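Local coordinates for protein pectinesterase 1 (Solanum lycopersicum, PDB 1XG2) that hydrolyses the methyl esters of pectin in the plant cell wall, through its C-terminal pectinesterase domain, and may prepare fruit walls for softening during ripening, at residues Pro286-Ala295 and Val309-Asp317. Numbering follows the deposited sequence.
Sequences PAKAMPFTVA and VAYVDGLYD
Against one sheet of the right-handed parallel beta-helix lies the C-terminal part of the pectinesterase chain, where the tail 309-317 runs back over the helical turns of 286-295. Leu-315 buries more surface in this contact than any other residue: its two methyls divide between Ala-289 and Pro-286, CD2 packing 3.5 Å from Ala-289 CB while CD1 lies 3.7 Å from Pro-286 CB. The small methyl of Ala-289 lets the branch come this near, and the bent chain of Met-290 passes obliquely over Leu-315, its CG touching CD1. Beyond it, Thr-293 is N-cap of helix 294-297, its OG1 taking a weak hydrogen bond from Lys-296 N. With chi1 57°, OG1 also turns back to Met-290 O, bonding at 2.7 Å in the carbonyl plane, while CG2, anti to the carbonyl carbon, meets Leu-315 CD2 at 3.7 Å. With alanine in place of Thr-293, Met-290 O would probably keep just that residue's backbone N-H, Lys-296 N would lose its cap, and a gap would open beside Leu-315 CD2. At the helix start, where backbone N-H groups lack partners within the helix, Ala-295 N bonds Asp-313 O at 3.2 Å (N-H...O 154°), and a water joins Val-294 N to Gly-314 O. Val-294 sets CG2 3.5 Å from Val-312 O and packs on Phe-142 and Val-162. Gln-198 NE2 donates to Gly-314 O. Such short helices and an extended tail laid along a parallel sheet are characteristic of the pectinesterase beta-helix.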
loop_
_atom_site.group_PDB
_atom_site.type_symbol
_atom_site.label_atom_id
_atom_site.label_comp_id
_atom_site.label_asym_id
_atom_site.label_seq_id
_atom_site.Cartn_x
_atom_site.Cartn_y
_atom_site.Cartn_z
ATOM N N PRO A 286 0.186 16.861 20.574
ATOM C CA PRO A 286 1.149 16.665 19.473
ATOM C C PRO A 286 1.939 15.366 19.536
ATOM O O PRO A 286 2.321 14.853 18.485
ATOM C CB PRO A 286 2.103 17.860 19.620
ATOM C CG PRO A 286 1.302 18.889 20.299
ATOM C CD PRO A 286 0.414 18.149 21.259
ATOM N N ALA A 287 2.210 14.866 20.738
ATOM C CA ALA A 287 2.917 13.605 20.911
ATOM C C ALA A 287 2.137 12.406 20.347
ATOM O O ALA A 287 2.733 11.396 19.973
ATOM C CB ALA A 287 3.242 13.378 22.392
ATOM N N LYS A 288 0.816 12.520 20.297
ATOM C CA LYS A 288 -0.035 11.486 19.699
ATOM C C LYS A 288 -0.160 11.604 18.166
ATOM O O LYS A 288 -0.548 10.638 17.493
ATOM C CB LYS A 288 -1.415 11.491 20.362
ATOM C CG LYS A 288 -1.357 11.016 21.823
ATOM C CD LYS A 288 -2.725 11.037 22.481
ATOM C CE LYS A 288 -2.667 10.608 23.950
ATOM N NZ LYS A 288 -4.050 10.566 24.540
ATOM N N ALA A 289 0.144 12.785 17.628
ATOM C CA ALA A 289 0.215 12.990 16.184
ATOM C C ALA A 289 1.584 12.600 15.614
ATOM O O ALA A 289 1.698 12.260 14.427
ATOM C CB ALA A 289 -0.087 14.435 15.853
ATOM N N MET A 290 2.613 12.628 16.463
ATOM C CA MET A 290 4.000 12.461 16.008
ATOM C C MET A 290 4.298 11.119 15.319
ATOM O O MET A 290 5.091 11.083 14.390
ATOM C CB MET A 290 4.997 12.690 17.156
ATOM C CG MET A 290 5.662 14.074 17.117
ATOM S SD MET A 290 6.883 14.283 15.791
ATOM C CE MET A 290 8.052 13.055 16.236
ATOM N N PRO A 291 3.695 10.031 15.771
ATOM C CA PRO A 291 3.884 8.725 15.119
ATOM C C PRO A 291 3.521 8.686 13.635
ATOM O O PRO A 291 3.949 7.762 12.937
ATOM C CB PRO A 291 2.953 7.810 15.903
ATOM C CG PRO A 291 2.831 8.453 17.223
ATOM C CD PRO A 291 2.821 9.916 16.952
ATOM N N PHE A 292 2.765 9.680 13.168
ATOM C CA PHE A 292 2.277 9.705 11.792
ATOM C C PHE A 292 3.045 10.659 10.893
ATOM O O PHE A 292 2.662 10.874 9.754
ATOM C CB PHE A 292 0.767 9.954 11.808
ATOM C CG PHE A 292 0.033 8.934 12.639
ATOM C CD1 PHE A 292 -0.222 7.662 12.134
ATOM C CD2 PHE A 292 -0.300 9.201 13.953
ATOM C CE1 PHE A 292 -0.852 6.694 12.906
ATOM C CE2 PHE A 292 -0.926 8.243 14.737
ATOM C CZ PHE A 292 -1.207 6.980 14.214
ATOM N N THR A 293 4.172 11.169 11.397
ATOM C CA THR A 293 5.040 12.056 10.624
ATOM C C THR A 293 5.957 11.246 9.734
ATOM O O THR A 293 6.099 10.032 9.881
ATOM C CB THR A 293 5.898 12.957 11.538
ATOM O OG1 THR A 293 6.677 12.148 12.426
ATOM C CG2 THR A 293 5.040 13.813 12.438
ATOM N N VAL A 294 6.576 11.927 8.793
ATOM C CA VAL A 294 7.528 11.303 7.879
ATOM C C VAL A 294 8.642 10.616 8.670
ATOM O O VAL A 294 9.041 9.494 8.360
ATOM C CB VAL A 294 8.113 12.340 6.940
ATOM C CG1 VAL A 294 9.404 11.858 6.286
ATOM C CG2 VAL A 294 7.097 12.739 5.899
ATOM N N ALA A 295 9.129 11.308 9.695
ATOM C CA ALA A 295 10.203 10.794 10.532
ATOM C C ALA A 295 9.838 9.456 11.190
ATOM O O ALA A 295 10.638 8.530 11.198
ATOM C CB ALA A 295 10.564 11.820 11.590
ATOM N N VAL A 309 13.598 15.435 -3.431
ATOM C CA VAL A 309 12.234 15.925 -3.181
ATOM C C VAL A 309 12.130 16.747 -1.894
ATOM O O VAL A 309 12.852 16.496 -0.921
ATOM C CB VAL A 309 11.190 14.744 -3.124
ATOM C CG1 VAL A 309 11.269 14.000 -1.791
ATOM C CG2 VAL A 309 9.778 15.249 -3.350
ATOM N N ALA A 310 11.240 17.736 -1.879
ATOM C CA ALA A 310 10.947 18.445 -0.638
ATOM C C ALA A 310 10.129 17.578 0.305
ATOM O O ALA A 310 9.220 16.850 -0.130
ATOM C CB ALA A 310 10.192 19.736 -0.919
ATOM N N TYR A 311 10.461 17.649 1.592
ATOM C CA TYR A 311 9.623 17.055 2.631
ATOM C C TYR A 311 9.760 17.800 3.936
ATOM O O TYR A 311 10.805 18.391 4.225
ATOM C CB TYR A 311 9.946 15.556 2.849
ATOM C CG TYR A 311 11.343 15.276 3.375
ATOM C CD1 TYR A 311 12.454 15.314 2.535
ATOM C CD2 TYR A 311 11.554 14.980 4.715
ATOM C CE1 TYR A 311 13.739 15.052 3.015
ATOM C CE2 TYR A 311 12.826 14.730 5.201
ATOM C CZ TYR A 311 13.911 14.765 4.361
ATOM O OH TYR A 311 15.173 14.508 4.870
ATOM N N VAL A 312 8.679 17.781 4.704
ATOM C CA VAL A 312 8.669 18.202 6.085
ATOM C C VAL A 312 8.788 16.945 6.928
ATOM O O VAL A 312 7.994 16.014 6.796
ATOM C CB VAL A 312 7.375 18.966 6.423
ATOM C CG1 VAL A 312 7.232 19.200 7.927
ATOM C CG2 VAL A 312 7.333 20.283 5.645
ATOM N N ASP A 313 9.771 16.948 7.823
ATOM C CA ASP A 313 10.092 15.799 8.657
ATOM C C ASP A 313 9.143 15.574 9.844
ATOM O O ASP A 313 8.870 14.427 10.232
ATOM C CB ASP A 313 11.515 15.976 9.192
ATOM C CG ASP A 313 12.168 14.671 9.499
ATOM O OD1 ASP A 313 12.363 13.866 8.566
ATOM O OD2 ASP A 313 12.515 14.348 10.649
ATOM N N GLY A 314 8.679 16.672 10.431
ATOM C CA GLY A 314 7.894 16.653 11.651
ATOM C C GLY A 314 6.455 17.103 11.463
ATOM O O GLY A 314 5.889 16.933 10.383
ATOM N N LEU A 315 5.880 17.682 12.522
ATOM C CA LEU A 315 4.446 17.980 12.598
ATOM C C LEU A 315 3.965 19.243 11.896
ATOM O O LEU A 315 2.822 19.284 11.442
ATOM C CB LEU A 315 4.013 18.102 14.059
ATOM C CG LEU A 315 3.807 16.826 14.856
ATOM C CD1 LEU A 315 3.501 17.203 16.302
ATOM C CD2 LEU A 315 2.677 15.989 14.279
ATOM N N TYR A 316 4.808 20.274 11.846
ATOM C CA TYR A 316 4.363 21.610 11.435
ATOM C C TYR A 316 5.036 22.152 10.190
ATOM O O TYR A 316 6.240 21.990 9.976
ATOM C CB TYR A 316 4.546 22.619 12.564
ATOM C CG TYR A 316 3.979 22.148 13.873
ATOM C CD1 TYR A 316 4.805 21.952 14.977
ATOM C CD2 TYR A 316 2.619 21.870 14.007
ATOM C CE1 TYR A 316 4.294 21.525 16.168
ATOM C CE2 TYR A 316 2.099 21.444 15.200
ATOM C CZ TYR A 316 2.938 21.270 16.280
ATOM O OH TYR A 316 2.426 20.833 17.466
ATOM N N ASP A 317 4.204 22.815 9.394
ATOM C CA ASP A 317 4.573 23.455 8.147
ATOM C C ASP A 317 5.381 24.727 8.448
ATOM O O ASP A 317 5.584 25.552 7.554
ATOM C CB ASP A 317 3.285 23.828 7.390
ATOM C CG ASP A 317 3.441 23.800 5.884
ATOM O OD1 ASP A 317 2.387 23.885 5.213
ATOM O OD2 ASP A 317 4.544 23.721 5.281
HETATM O O HOH W 1 5.869 14.758 8.680
#